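Local coordinates for protein flavin-dependent thymidylate synthase (Thermus thermophilus, PDB 6J61) that probably catalyses the FAD-dependent reductive methylation of dUMP to dTMP, with methylenetetrahydrofolate as methyl donor and NADPH as reductant, at residues R16-M21 / V65-V70; G22-I27 / V208-A213; A86-I91 / F168-D173; H179-R184 / Q195-I200. One frame throughout, in Å; residues are numbered along the deposited sequence.

From the N terminus, the chain lays down strand 16-21 and runs straight into 22-27, the start of a helix. Contact 1 closes first, when strand 65-70 returns alongside 16-21. The loop of contact 2, opened at 22-27, crosses that of contact 1 and shuts only when 208-213 arrives, after contacts 3 and 4 have formed in series inside it. Contact 3 pairs 86-91 with 168-173, and its second strand also neighbours 65-70, so contacts 1 and 3 build one antiparallel sheet. The next helix holds 179-184, which contact 4 packs on 195-200. Ile200 reaches Phe68 of the sheet, while Trp212 of contact 2 touches Leu181, tying sheet and helices together.

Contact 1: R16-M21 / V65-V70; sequences RLVDQM and VFKFHV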
# COMPACT_ATOMS: atom_id res chain seq x y z
N ARG A 16 12.04 -15.89 14.70
CA ARG A 16 12.57 -15.19 15.88
C ARG A 16 12.02 -13.76 15.98
O ARG A 16 12.07 -12.99 15.02
CB ARG A 16 14.12 -15.17 15.80
CG ARG A 16 14.83 -14.31 16.86
CD ARG A 16 16.35 -14.59 16.90
NE ARG A 16 17.09 -13.89 15.85
CZ ARG A 16 17.36 -12.59 15.86
NH1 ARG A 16 16.94 -11.83 16.87
NH2 ARG A 16 18.03 -12.02 14.87
N LEU A 17 11.47 -13.40 17.14
CA LEU A 17 10.95 -12.04 17.30
C LEU A 17 12.11 -11.07 17.51
O LEU A 17 12.76 -11.09 18.54
CB LEU A 17 10.00 -11.96 18.50
CG LEU A 17 9.47 -10.54 18.76
CD1 LEU A 17 8.57 -10.14 17.61
CD2 LEU A 17 8.71 -10.46 20.07
N VAL A 18 12.36 -10.21 16.53
CA VAL A 18 13.46 -9.27 16.65
C VAL A 18 13.05 -8.07 17.50
O VAL A 18 13.72 -7.76 18.48
CB VAL A 18 13.97 -8.85 15.25
CG1 VAL A 18 15.02 -7.76 15.35
CG2 VAL A 18 14.56 -10.07 14.56
N ASP A 19 11.94 -7.41 17.15
CA ASP A 19 11.47 -6.27 17.95
C ASP A 19 9.95 -6.23 17.97
O ASP A 19 9.29 -6.98 17.25
CB ASP A 19 12.01 -4.95 17.40
CG ASP A 19 12.00 -3.83 18.45
OD1 ASP A 19 11.55 -4.09 19.59
OD2 ASP A 19 12.43 -2.69 18.14
N GLN A 20 9.40 -5.34 18.78
CA GLN A 20 7.96 -5.20 18.90
C GLN A 20 7.61 -3.81 19.39
O GLN A 20 8.19 -3.34 20.36
CB GLN A 20 7.42 -6.25 19.88
CG GLN A 20 5.91 -6.40 19.89
CD GLN A 20 5.38 -7.11 21.13
OE1 GLN A 20 5.90 -8.16 21.54
NE2 GLN A 20 4.33 -6.55 21.72
N MET A 21 6.68 -3.14 18.71
CA MET A 21 6.26 -1.81 19.12
C MET A 21 4.81 -1.84 19.62
O MET A 21 3.87 -1.96 18.83
CB MET A 21 6.37 -0.80 17.97
CG MET A 21 5.92 0.59 18.38
SD MET A 21 5.98 1.85 17.11
CE MET A 21 4.56 1.43 16.23
N VAL A 65 3.32 -3.18 16.04
CA VAL A 65 4.14 -3.76 14.98
C VAL A 65 5.11 -4.85 15.45
O VAL A 65 5.67 -4.76 16.53
CB VAL A 65 4.96 -2.65 14.24
CG1 VAL A 65 5.79 -3.25 13.11
CG2 VAL A 65 4.02 -1.61 13.68
N PHE A 66 5.27 -5.88 14.62
CA PHE A 66 6.18 -6.98 14.92
C PHE A 66 7.22 -7.09 13.80
O PHE A 66 6.93 -6.84 12.63
CB PHE A 66 5.42 -8.32 15.02
CG PHE A 66 4.59 -8.46 16.27
CD1 PHE A 66 3.44 -7.70 16.45
CD2 PHE A 66 4.99 -9.32 17.28
CE1 PHE A 66 2.69 -7.81 17.63
CE2 PHE A 66 4.24 -9.43 18.46
CZ PHE A 66 3.10 -8.68 18.64
N LYS A 67 8.44 -7.44 14.19
CA LYS A 67 9.55 -7.58 13.25
C LYS A 67 10.21 -8.93 13.51
O LYS A 67 10.70 -9.18 14.61
CB LYS A 67 10.54 -6.43 13.44
CG LYS A 67 11.71 -6.45 12.46
CD LYS A 67 12.35 -5.07 12.28
CE LYS A 67 12.96 -4.52 13.58
NZ LYS A 67 13.70 -3.24 13.35
N PHE A 68 10.20 -9.81 12.52
CA PHE A 68 10.79 -11.13 12.68
C PHE A 68 12.01 -11.42 11.81
O PHE A 68 12.24 -10.76 10.79
CB PHE A 68 9.75 -12.23 12.39
CG PHE A 68 8.50 -12.14 13.23
CD1 PHE A 68 7.47 -11.28 12.89
CD2 PHE A 68 8.34 -12.96 14.35
CE1 PHE A 68 6.30 -11.23 13.64
CE2 PHE A 68 7.16 -12.92 15.10
CZ PHE A 68 6.14 -12.05 14.74
N HIS A 69 12.76 -12.43 12.23
CA HIS A 69 13.94 -12.92 11.53
C HIS A 69 13.47 -14.32 11.15
O HIS A 69 13.29 -15.18 12.01
CB HIS A 69 15.14 -12.98 12.49
CG HIS A 69 16.40 -13.51 11.87
ND1 HIS A 69 17.57 -13.64 12.59
CD2 HIS A 69 16.67 -13.94 10.62
CE1 HIS A 69 18.51 -14.13 11.80
NE2 HIS A 69 17.99 -14.32 10.60
N VAL A 70 13.25 -14.54 9.86
CA VAL A 70 12.75 -15.83 9.39
C VAL A 70 13.70 -16.53 8.44
O VAL A 70 14.28 -15.92 7.54
CB VAL A 70 11.38 -15.66 8.66
CG1 VAL A 70 10.75 -17.03 8.38
CG2 VAL A 70 10.46 -14.78 9.48
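Val65 starts the antiparallel pairing by exchanging two backbone bonds with Met21: Met21 N gives to Val65 O at 2.9 Å, and Val65 N gives to Met21 O. Phe66 turns to the other face of the sheet, where the Gln20 amide stacks on its ring, the planes 15° apart. Gln20 CG sits 3.9 Å from the Phe66 ring centroid, a CH-pi contact reached by an extended chain whose amide ends bond to Gly22 and Arg207. Leu17 CD1 touches the same ring. Lys67 meets two residues at once, Val18 and Asp19, in a classic beta bulge: Lys67 O takes Val18 N at 2.7 Å and, more weakly, Asp19 N at 3.3 Å. The Lys67 amine bonds to Met63 O of the second subunit. Phe68 carries Leu17 CD1 over one face of its ring. At His69, the Arg16 chain bends at chi3 (81°) so that NH2 gives to His69 ND1 at 2.8 Å, the guanidinium and imidazole planes nearly perpendicular; His69 NE2 bonds to Glu167, so both ring nitrogens are engaged. Strand 165-173 continues the sheet beyond 65-70, helix 191-207 packs on the Phe66 and Phe68 face, and the second subunit meets the Lys67 and His69 face.

Contact 2: G22-I27 / V208-A213; sequences GDDRAI and VPLAWA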
# COMPACT_ATOMS: atom_id res chain seq x y z
N GLY A 22 4.65 -1.75 20.93
CA GLY A 22 3.33 -1.76 21.53
C GLY A 22 2.75 -3.13 21.78
O GLY A 22 3.21 -4.13 21.21
N ASP A 23 1.76 -3.18 22.67
CA ASP A 23 1.05 -4.42 23.01
C ASP A 23 -0.43 -4.06 23.11
O ASP A 23 -0.84 -3.02 22.58
CB ASP A 23 1.56 -5.00 24.35
CG ASP A 23 1.47 -4.01 25.52
OD1 ASP A 23 0.70 -3.03 25.46
OD2 ASP A 23 2.18 -4.24 26.53
N ASP A 24 -1.22 -4.89 23.79
CA ASP A 24 -2.67 -4.63 23.93
C ASP A 24 -2.99 -3.20 24.34
O ASP A 24 -3.99 -2.63 23.90
CB ASP A 24 -3.32 -5.59 24.95
CG ASP A 24 -3.33 -7.04 24.48
OD1 ASP A 24 -3.62 -7.27 23.30
OD2 ASP A 24 -3.06 -7.94 25.31
N ARG A 25 -2.13 -2.61 25.18
CA ARG A 25 -2.34 -1.24 25.65
C ARG A 25 -2.24 -0.22 24.53
O ARG A 25 -2.91 0.82 24.57
CB ARG A 25 -1.32 -0.90 26.74
CG ARG A 25 -1.45 -1.76 27.99
CD ARG A 25 -0.32 -1.51 28.95
NE ARG A 25 0.95 -1.39 28.25
CZ ARG A 25 2.14 -1.43 28.83
NH1 ARG A 25 2.24 -1.59 30.14
NH2 ARG A 25 3.23 -1.30 28.09
N ALA A 26 -1.41 -0.52 23.54
CA ALA A 26 -1.21 0.39 22.42
C ALA A 26 -2.47 0.51 21.54
O ALA A 26 -2.80 1.58 21.03
CB ALA A 26 -0.02 -0.07 21.60
N ILE A 27 -3.17 -0.61 21.36
CA ILE A 27 -4.38 -0.61 20.55
C ILE A 27 -5.40 0.32 21.19
O ILE A 27 -5.94 1.23 20.55
CB ILE A 27 -4.98 -2.02 20.48
CG1 ILE A 27 -3.89 -3.02 20.13
CG2 ILE A 27 -6.06 -2.06 19.45
CD1 ILE A 27 -4.33 -4.45 20.28
N VAL A 208 0.39 -10.21 22.59
CA VAL A 208 -0.82 -9.38 22.62
C VAL A 208 -2.03 -10.28 22.89
O VAL A 208 -2.96 -10.36 22.08
CB VAL A 208 -1.04 -8.58 21.30
CG1 VAL A 208 -0.13 -7.38 21.30
CG2 VAL A 208 -0.76 -9.46 20.07
N PRO A 209 -2.04 -10.95 24.06
CA PRO A 209 -3.13 -11.85 24.47
C PRO A 209 -4.57 -11.34 24.34
O PRO A 209 -5.46 -12.10 23.97
CB PRO A 209 -2.74 -12.24 25.90
CG PRO A 209 -1.90 -11.08 26.37
CD PRO A 209 -1.07 -10.79 25.16
N LEU A 210 -4.82 -10.07 24.65
CA LEU A 210 -6.20 -9.60 24.51
C LEU A 210 -6.58 -9.55 23.03
O LEU A 210 -7.57 -10.15 22.61
CB LEU A 210 -6.38 -8.21 25.15
CG LEU A 210 -6.20 -8.13 26.67
CD1 LEU A 210 -6.67 -6.77 27.16
CD2 LEU A 210 -7.00 -9.24 27.36
N ALA A 211 -5.77 -8.85 22.24
CA ALA A 211 -6.04 -8.74 20.81
C ALA A 211 -6.17 -10.14 20.22
O ALA A 211 -7.07 -10.41 19.41
CB ALA A 211 -4.91 -8.00 20.13
N TRP A 212 -5.28 -11.03 20.64
CA TRP A 212 -5.33 -12.38 20.14
C TRP A 212 -6.63 -13.07 20.55
O TRP A 212 -7.20 -13.87 19.79
CB TRP A 212 -4.13 -13.19 20.64
CG TRP A 212 -4.24 -14.63 20.23
CD1 TRP A 212 -4.92 -15.61 20.89
CD2 TRP A 212 -3.81 -15.20 18.99
NE1 TRP A 212 -4.94 -16.76 20.13
CE2 TRP A 212 -4.27 -16.53 18.96
CE3 TRP A 212 -3.08 -14.71 17.91
CZ2 TRP A 212 -4.02 -17.38 17.89
CZ3 TRP A 212 -2.83 -15.55 16.83
CH2 TRP A 212 -3.31 -16.88 16.83
N ALA A 213 -7.11 -12.78 21.76
CA ALA A 213 -8.34 -13.40 22.22
C ALA A 213 -9.45 -13.02 21.25
O ALA A 213 -10.21 -13.87 20.81
CB ALA A 213 -8.69 -12.93 23.62
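The tight spot is the buried Asp24 carboxylate, against the first turn of the helix starting at Pro209. With CG anti to the carbonyl carbon (chi1 -67°), Asp24 holds out both oxygens: OD1 takes Ala211 N at 2.9 Å and Asp24 OD2 takes Leu210 N at 2.8 Å, both nearly straight but from above the carboxylate plane. An alanine here, lacking both acceptor oxygens, would probably loosen the junction between the two helix starts. Val208 CG1 rests 3.6 Å from Asp23 CA, and Ile27 CD1 meets Ala211 CB at 3.6 Å. The outer side is looser: Pro209 is exposed, and so is Arg25, whose NE makes a weak bond, part of a salt bridge, to Asp23 OD1. That oxygen also accepts Arg25 N, capping its helix. Two helix starts meet: Asp23 caps one, and at the other, where Val208 at the N-cap brings no polar side chain, Asp24 receives two first-turn N-H groups of a helix distant in sequence, the helix end probably stabilising its charge.

Contact 3: A86-I91 / F168-D173; sequences ASVNEI and FYWKQD. With FAD (flavin-adenine dinucleotide), chain J.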
# COMPACT_ATOMS: atom_id res chain seq x y z
N ALA A 86 3.79 -5.73 4.01
CA ALA A 86 4.89 -5.85 4.94
C ALA A 86 6.21 -5.29 4.39
O ALA A 86 6.33 -4.98 3.21
CB ALA A 86 5.07 -7.32 5.33
N SER A 87 7.18 -5.14 5.28
CA SER A 87 8.50 -4.65 4.89
C SER A 87 9.42 -5.86 5.04
O SER A 87 9.50 -6.47 6.10
CB SER A 87 8.94 -3.50 5.80
OG SER A 87 8.11 -2.36 5.63
N VAL A 88 10.11 -6.22 3.97
CA VAL A 88 10.98 -7.38 4.02
C VAL A 88 12.37 -7.05 3.52
O VAL A 88 12.53 -6.13 2.71
CB VAL A 88 10.40 -8.55 3.17
CG1 VAL A 88 9.63 -8.01 2.00
CG2 VAL A 88 11.51 -9.43 2.64
N ASN A 89 13.36 -7.75 4.06
CA ASN A 89 14.74 -7.61 3.61
C ASN A 89 15.34 -9.00 3.62
O ASN A 89 15.46 -9.64 4.66
CB ASN A 89 15.57 -6.69 4.50
CG ASN A 89 16.85 -6.24 3.80
OD1 ASN A 89 17.84 -6.98 3.75
ND2 ASN A 89 16.82 -5.05 3.22
N GLU A 90 15.70 -9.48 2.44
CA GLU A 90 16.23 -10.82 2.29
C GLU A 90 17.70 -10.88 1.90
O GLU A 90 18.24 -9.96 1.29
CB GLU A 90 15.37 -11.55 1.25
CG GLU A 90 15.93 -12.87 0.74
CD GLU A 90 14.91 -13.66 -0.06
OE1 GLU A 90 14.24 -13.07 -0.93
OE2 GLU A 90 14.78 -14.89 0.18
N ILE A 91 18.35 -11.97 2.29
CA ILE A 91 19.75 -12.23 1.97
C ILE A 91 19.83 -12.40 0.45
O ILE A 91 19.29 -13.36 -0.09
CB ILE A 91 20.24 -13.53 2.66
CG1 ILE A 91 20.74 -13.20 4.07
CG2 ILE A 91 21.33 -14.21 1.85
CD1 ILE A 91 21.33 -14.37 4.80
N PHE A 168 15.36 -13.73 6.02
CA PHE A 168 14.88 -12.37 5.86
C PHE A 168 14.26 -11.79 7.13
O PHE A 168 13.96 -12.50 8.09
CB PHE A 168 13.85 -12.30 4.73
CG PHE A 168 12.66 -13.22 4.92
CD1 PHE A 168 12.68 -14.52 4.44
CD2 PHE A 168 11.49 -12.75 5.54
CE1 PHE A 168 11.56 -15.35 4.54
CE2 PHE A 168 10.36 -13.57 5.66
CZ PHE A 168 10.40 -14.88 5.15
N TYR A 169 14.09 -10.47 7.12
CA TYR A 169 13.47 -9.74 8.21
C TYR A 169 12.06 -9.42 7.72
O TYR A 169 11.90 -8.90 6.61
CB TYR A 169 14.23 -8.45 8.50
CG TYR A 169 15.25 -8.57 9.61
CD1 TYR A 169 16.06 -9.71 9.71
CD2 TYR A 169 15.39 -7.56 10.56
CE1 TYR A 169 16.98 -9.83 10.73
CE2 TYR A 169 16.33 -7.68 11.60
CZ TYR A 169 17.12 -8.82 11.68
OH TYR A 169 18.05 -8.95 12.69
N TRP A 170 11.06 -9.73 8.52
CA TRP A 170 9.68 -9.47 8.16
C TRP A 170 9.10 -8.50 9.19
O TRP A 170 9.03 -8.79 10.38
CB TRP A 170 8.91 -10.80 8.14
CG TRP A 170 7.46 -10.72 7.72
CD1 TRP A 170 6.36 -10.72 8.54
CD2 TRP A 170 6.96 -10.62 6.39
NE1 TRP A 170 5.21 -10.63 7.80
CE2 TRP A 170 5.55 -10.56 6.47
CE3 TRP A 170 7.57 -10.57 5.12
CZ2 TRP A 170 4.74 -10.45 5.34
CZ3 TRP A 170 6.75 -10.46 3.99
CH2 TRP A 170 5.35 -10.40 4.11
N LYS A 171 8.72 -7.31 8.71
CA LYS A 171 8.14 -6.27 9.56
C LYS A 171 6.68 -6.04 9.17
O LYS A 171 6.39 -5.66 8.03
CB LYS A 171 8.91 -4.96 9.40
CG LYS A 171 8.57 -3.92 10.45
CD LYS A 171 7.45 -2.97 10.04
CE LYS A 171 7.95 -1.90 9.11
NZ LYS A 171 6.85 -1.09 8.52
N GLN A 172 5.76 -6.24 10.11
CA GLN A 172 4.35 -6.08 9.80
C GLN A 172 3.50 -5.69 11.00
O GLN A 172 3.74 -6.14 12.11
CB GLN A 172 3.83 -7.38 9.18
CG GLN A 172 2.45 -7.30 8.57
CD GLN A 172 2.18 -8.48 7.68
OE1 GLN A 172 2.50 -9.62 8.04
NE2 GLN A 172 1.60 -8.23 6.50
N ASP A 173 2.49 -4.86 10.75
CA ASP A 173 1.59 -4.40 11.80
C ASP A 173 0.60 -5.50 12.18
O ASP A 173 0.28 -6.37 11.38
CB ASP A 173 0.85 -3.13 11.34
CG ASP A 173 -0.05 -3.37 10.14
OD1 ASP A 173 -1.15 -3.95 10.32
OD2 ASP A 173 0.33 -2.97 9.02
PA FAD J . 7.73 -0.67 -4.25
O1A FAD J . 7.66 -2.01 -3.63
O2A FAD J . 6.77 -0.63 -5.54
O5B FAD J . 7.25 0.42 -3.17
C5B FAD J . 7.30 1.73 -3.75
C4B FAD J . 7.05 2.76 -2.65
O4B FAD J . 5.69 2.65 -2.18
C3B FAD J . 7.95 2.51 -1.43
O3B FAD J . 9.21 3.16 -1.56
C2B FAD J . 7.10 3.05 -0.28
O2B FAD J . 7.26 4.47 -0.14
C1B FAD J . 5.66 2.64 -0.71
N9A FAD J . 5.28 1.29 -0.19
C8A FAD J . 4.90 0.19 -0.93
N7A FAD J . 4.63 -0.82 -0.15
C5A FAD J . 4.80 -0.45 1.14
C6A FAD J . 4.66 -1.09 2.41
N6A FAD J . 4.26 -2.41 2.50
N1A FAD J . 4.93 -0.38 3.53
C2A FAD J . 5.32 0.90 3.49
N3A FAD J . 5.47 1.54 2.32
C4A FAD J . 5.22 0.92 1.14
N1 FAD J . 16.14 -6.11 -1.07
C2 FAD J . 16.45 -7.12 -0.24
O2 FAD J . 15.53 -7.73 0.28
N3 FAD J . 17.73 -7.48 0.05
C4 FAD J . 18.82 -6.83 -0.51
O4 FAD J . 19.96 -7.16 -0.25
C4X FAD J . 18.53 -5.69 -1.44
N5 FAD J . 19.48 -4.98 -2.03
C5X FAD J . 19.20 -3.94 -2.88
C6 FAD J . 20.27 -3.19 -3.49
C7 FAD J . 20.00 -2.12 -4.36
C7M FAD J . 21.15 -1.36 -4.97
C8 FAD J . 18.63 -1.77 -4.65
C8M FAD J . 18.30 -0.62 -5.59
C9 FAD J . 17.57 -2.48 -4.07
C9A FAD J . 17.82 -3.58 -3.17
N10 FAD J . 16.76 -4.33 -2.55
C10 FAD J . 17.09 -5.37 -1.69
C1' FAD J . 15.33 -4.05 -2.79
C2' FAD J . 14.82 -2.71 -2.20
O2' FAD J . 15.09 -2.60 -0.79
C3' FAD J . 13.30 -2.59 -2.49
O3' FAD J . 12.58 -3.68 -1.89
C4' FAD J . 13.02 -2.59 -4.01
O4' FAD J . 14.03 -1.85 -4.72
C5' FAD J . 11.67 -1.98 -4.28
O5' FAD J . 11.76 -0.58 -4.05
P FAD J . 10.33 -0.04 -3.58
O1P FAD J . 9.95 -0.69 -2.29
O2P FAD J . 10.43 1.55 -3.40
O3P FAD J . 9.25 -0.38 -4.78
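Backbone hydrogen bonds set the register. Ser87 and Lys171 exchange a pair, Ser87 N to Lys171 O and Lys171 N to Ser87 O, each 2.9 Å. Asn89 and Tyr169 do the same, Tyr169 N reaching Asn89 O at 2.9 Å on a lone pair. Among apolar contacts, Ala86 CB lies over one face of the Trp170 six-membered ring, a CH-pi contact, and Val88 CB comes to Trp170 CE3 at 4.0 Å. Of the side-chain polar bonds, Trp170 NE1 gives to Gln172 OE1 at 2.9 Å from above the amide plane, while Lys171 NZ to Ser87 OG is weak. An alanine at Trp170, without the indole, would probably leave Ala86 and Val88 poorly packed and Gln172 less firmly placed. Glu90 N gives to FAD O2 at 2.8 Å, and FAD N3 gives back to Glu90 O at 2.8 Å. Glu90 faces Phe168 as a non-hydrogen-bonded pair, so its backbone turns toward the flavin; the donor at O2 probably helps stabilise negative charge on the reduced ring.

Contact 4: H179-R184 / Q195-I200; sequences HFLKLR and QYARAI. With FAD (flavin-adenine dinucleotide), chain N; PO4 (phosphate ion), chain F.
The Phe180 ring has Arg184 CG, one turn along the same helix, 3.4 Å above the plane of one face. Ile200 CD1 comes obliquely to Phe180 CE2 at 3.9 Å, and the ring also stacks with Trp80 and meets His83 edge-to-face. At the edge of the His179 imidazole, NE2 gives a hydrogen bond to the FAD phosphate oxygen O2P at 3.2 Å. In plane at the Arg184 guanidinium edge lies O1 of a phosphate ion, weakly bonded to NH1 at 3.5 Å; Arg184 NE bonds to His83. The rest is helix packing at 140°. Small Ala197 sits in the middle, its CB 3.7 Å from Arg184 CB and its carbonyl oxygen 3.3 Å from Leu181 CD2. Leu181 CD2 also reaches Ile200 CG2 at 4.1 Å. A bend at chi2 (-59°) helps carry the Arg184 guanidinium away from 195-200. The interface is apolar, while His179 and Arg184 turn their polar ends to the FAD and the phosphate. Arg184 is predicted to bind dUMP and promote ionisation at its N3; the phosphate, probably from the crystallisation liquor, is consistent with a site suited to anions, and the bond from NE to His83 probably helps orient the guanidinium.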
# COMPACT_ATOMS: atom_id res chain seq x y z
N HIS A 179 -4.27 -10.79 9.33
CA HIS A 179 -4.72 -11.13 7.99
C HIS A 179 -3.87 -12.31 7.50
O HIS A 179 -4.38 -13.32 7.02
CB HIS A 179 -4.53 -9.92 7.07
CG HIS A 179 -5.00 -10.14 5.67
ND1 HIS A 179 -6.33 -10.21 5.34
CD2 HIS A 179 -4.31 -10.28 4.51
CE1 HIS A 179 -6.45 -10.39 4.03
NE2 HIS A 179 -5.24 -10.43 3.51
N PHE A 180 -2.55 -12.16 7.63
CA PHE A 180 -1.58 -13.17 7.22
C PHE A 180 -1.87 -14.51 7.88
O PHE A 180 -1.86 -15.57 7.24
CB PHE A 180 -0.17 -12.71 7.60
CG PHE A 180 0.89 -13.75 7.39
CD1 PHE A 180 1.33 -14.07 6.11
CD2 PHE A 180 1.45 -14.41 8.47
CE1 PHE A 180 2.30 -15.04 5.92
CE2 PHE A 180 2.41 -15.38 8.28
CZ PHE A 180 2.84 -15.69 7.00
N LEU A 181 -2.13 -14.46 9.18
CA LEU A 181 -2.41 -15.65 9.95
C LEU A 181 -3.70 -16.33 9.54
O LEU A 181 -3.75 -17.55 9.44
CB LEU A 181 -2.44 -15.30 11.43
CG LEU A 181 -1.08 -14.88 11.99
CD1 LEU A 181 -1.23 -14.43 13.44
CD2 LEU A 181 -0.13 -16.05 11.89
N LYS A 182 -4.74 -15.54 9.30
CA LYS A 182 -6.04 -16.06 8.88
C LYS A 182 -5.90 -16.84 7.57
O LYS A 182 -6.52 -17.89 7.40
CB LYS A 182 -7.03 -14.91 8.69
CG LYS A 182 -8.40 -15.31 8.15
CD LYS A 182 -9.09 -16.34 9.04
CE LYS A 182 -10.40 -16.86 8.42
NZ LYS A 182 -11.00 -18.00 9.18
N LEU A 183 -5.07 -16.34 6.66
CA LEU A 183 -4.85 -17.01 5.38
C LEU A 183 -3.87 -18.17 5.43
O LEU A 183 -4.12 -19.22 4.86
CB LEU A 183 -4.37 -16.00 4.34
CG LEU A 183 -5.44 -15.03 3.83
CD1 LEU A 183 -4.78 -13.90 3.05
CD2 LEU A 183 -6.45 -15.79 2.98
N ARG A 184 -2.75 -17.99 6.13
CA ARG A 184 -1.75 -19.04 6.19
C ARG A 184 -2.00 -20.09 7.25
O ARG A 184 -1.33 -21.13 7.29
CB ARG A 184 -0.38 -18.41 6.38
CG ARG A 184 -0.07 -17.42 5.29
CD ARG A 184 -0.12 -18.08 3.91
NE ARG A 184 -0.01 -17.07 2.87
CZ ARG A 184 0.03 -17.34 1.57
NH1 ARG A 184 -0.04 -18.59 1.15
NH2 ARG A 184 0.11 -16.35 0.69
N GLN A 195 2.92 -24.11 9.06
CA GLN A 195 3.76 -24.32 10.23
C GLN A 195 4.43 -23.02 10.64
O GLN A 195 4.55 -22.73 11.82
CB GLN A 195 4.81 -25.41 9.97
CG GLN A 195 4.24 -26.74 9.47
CD GLN A 195 2.88 -27.07 10.10
OE1 GLN A 195 2.75 -27.16 11.32
NE2 GLN A 195 1.87 -27.26 9.25
N TYR A 196 4.87 -22.23 9.66
CA TYR A 196 5.50 -20.96 9.97
C TYR A 196 4.47 -20.01 10.58
O TYR A 196 4.77 -19.25 11.49
CB TYR A 196 6.11 -20.33 8.72
CG TYR A 196 7.50 -20.83 8.42
CD1 TYR A 196 8.62 -20.28 9.05
CD2 TYR A 196 7.70 -21.89 7.53
CE1 TYR A 196 9.91 -20.77 8.81
CE2 TYR A 196 8.97 -22.39 7.27
CZ TYR A 196 10.07 -21.83 7.92
OH TYR A 196 11.32 -22.35 7.71
N ALA A 197 3.24 -20.06 10.07
CA ALA A 197 2.18 -19.21 10.60
C ALA A 197 1.85 -19.63 12.04
O ALA A 197 1.52 -18.79 12.88
CB ALA A 197 0.94 -19.30 9.69
N ARG A 198 1.95 -20.92 12.33
CA ARG A 198 1.68 -21.42 13.68
C ARG A 198 2.71 -20.83 14.65
O ARG A 198 2.38 -20.34 15.73
CB ARG A 198 1.74 -22.96 13.73
CG ARG A 198 0.61 -23.67 13.00
CD ARG A 198 0.25 -24.98 13.71
NE ARG A 198 0.28 -26.16 12.84
CZ ARG A 198 -0.74 -26.59 12.10
NH1 ARG A 198 -1.91 -25.95 12.12
NH2 ARG A 198 -0.60 -27.67 11.34
N ALA A 199 3.97 -20.88 14.24
CA ALA A 199 5.04 -20.34 15.05
C ALA A 199 4.74 -18.87 15.38
O ALA A 199 4.77 -18.46 16.54
CB ALA A 199 6.35 -20.44 14.29
N ILE A 200 4.44 -18.10 14.35
CA ILE A 200 4.15 -16.69 14.54
C ILE A 200 2.94 -16.49 15.45
O ILE A 200 2.97 -15.66 16.36
CB ILE A 200 3.91 -16.00 13.18
CG1 ILE A 200 5.22 -15.99 12.41
CG2 ILE A 200 3.36 -14.59 13.38
CD1 ILE A 200 5.14 -15.30 11.09
PA FAD N . -1.51 -8.38 1.34
O1A FAD N . -0.56 -8.52 0.20
O2A FAD N . -0.68 -8.19 2.71
O5B FAD N . -2.42 -7.09 1.08
C5B FAD N . -3.47 -7.04 2.06
C4B FAD N . -4.52 -6.06 1.54
O4B FAD N . -3.92 -4.76 1.39
C3B FAD N . -5.00 -6.47 0.16
O3B FAD N . -6.09 -7.39 0.19
C2B FAD N . -5.36 -5.15 -0.50
O2B FAD N . -6.71 -4.80 -0.20
C1B FAD N . -4.32 -4.16 0.10
N9A FAD N . -3.13 -3.93 -0.77
C8A FAD N . -1.82 -4.09 -0.41
N7A FAD N . -1.02 -3.80 -1.41
C5A FAD N . -1.76 -3.43 -2.48
C6A FAD N . -1.47 -3.01 -3.81
N6A FAD N . -0.16 -2.92 -4.24
N1A FAD N . -2.49 -2.70 -4.64
C2A FAD N . -3.77 -2.79 -4.24
N3A FAD N . -4.09 -3.18 -3.00
C4A FAD N . -3.14 -3.50 -2.09
N1 FAD N . -1.69 -16.05 -6.12
C2 FAD N . -1.25 -16.28 -7.37
O2 FAD N . -0.45 -15.49 -7.85
N3 FAD N . -1.66 -17.33 -8.12
C4 FAD N . -2.56 -18.26 -7.64
O4 FAD N . -2.92 -19.20 -8.34
C4X FAD N . -3.09 -18.07 -6.26
N5 FAD N . -3.98 -18.89 -5.69
C5X FAD N . -4.45 -18.69 -4.43
C6 FAD N . -5.41 -19.61 -3.87
C7 FAD N . -5.90 -19.41 -2.58
C7M FAD N . -6.91 -20.40 -2.03
C8 FAD N . -5.46 -18.29 -1.79
C8M FAD N . -5.98 -18.07 -0.39
C9 FAD N . -4.52 -17.38 -2.31
C9A FAD N . -4.00 -17.55 -3.64
N10 FAD N . -3.04 -16.64 -4.20
C10 FAD N . -2.58 -16.87 -5.50
C1' FAD N . -2.53 -15.46 -3.46
C2' FAD N . -3.52 -14.27 -3.42
O2' FAD N . -3.91 -13.89 -4.74
C3' FAD N . -2.86 -13.06 -2.70
O3' FAD N . -1.75 -12.57 -3.48
C4' FAD N . -2.36 -13.46 -1.27
O4' FAD N . -3.33 -14.29 -0.61
C5' FAD N . -2.12 -12.21 -0.43
O5' FAD N . -3.39 -11.72 -0.00
P FAD N . -3.32 -10.11 0.15
O1P FAD N . -2.77 -9.50 -1.09
O2P FAD N . -4.82 -9.60 0.41
O3P FAD N . -2.40 -9.76 1.48
P PO4 F . 0.44 -18.87 -3.24
O1 PO4 F . -0.02 -19.73 -2.11
O2 PO4 F . -0.07 -19.43 -4.52
O3 PO4 F . 1.92 -18.84 -3.27
O4 PO4 F . -0.08 -17.50 -3.07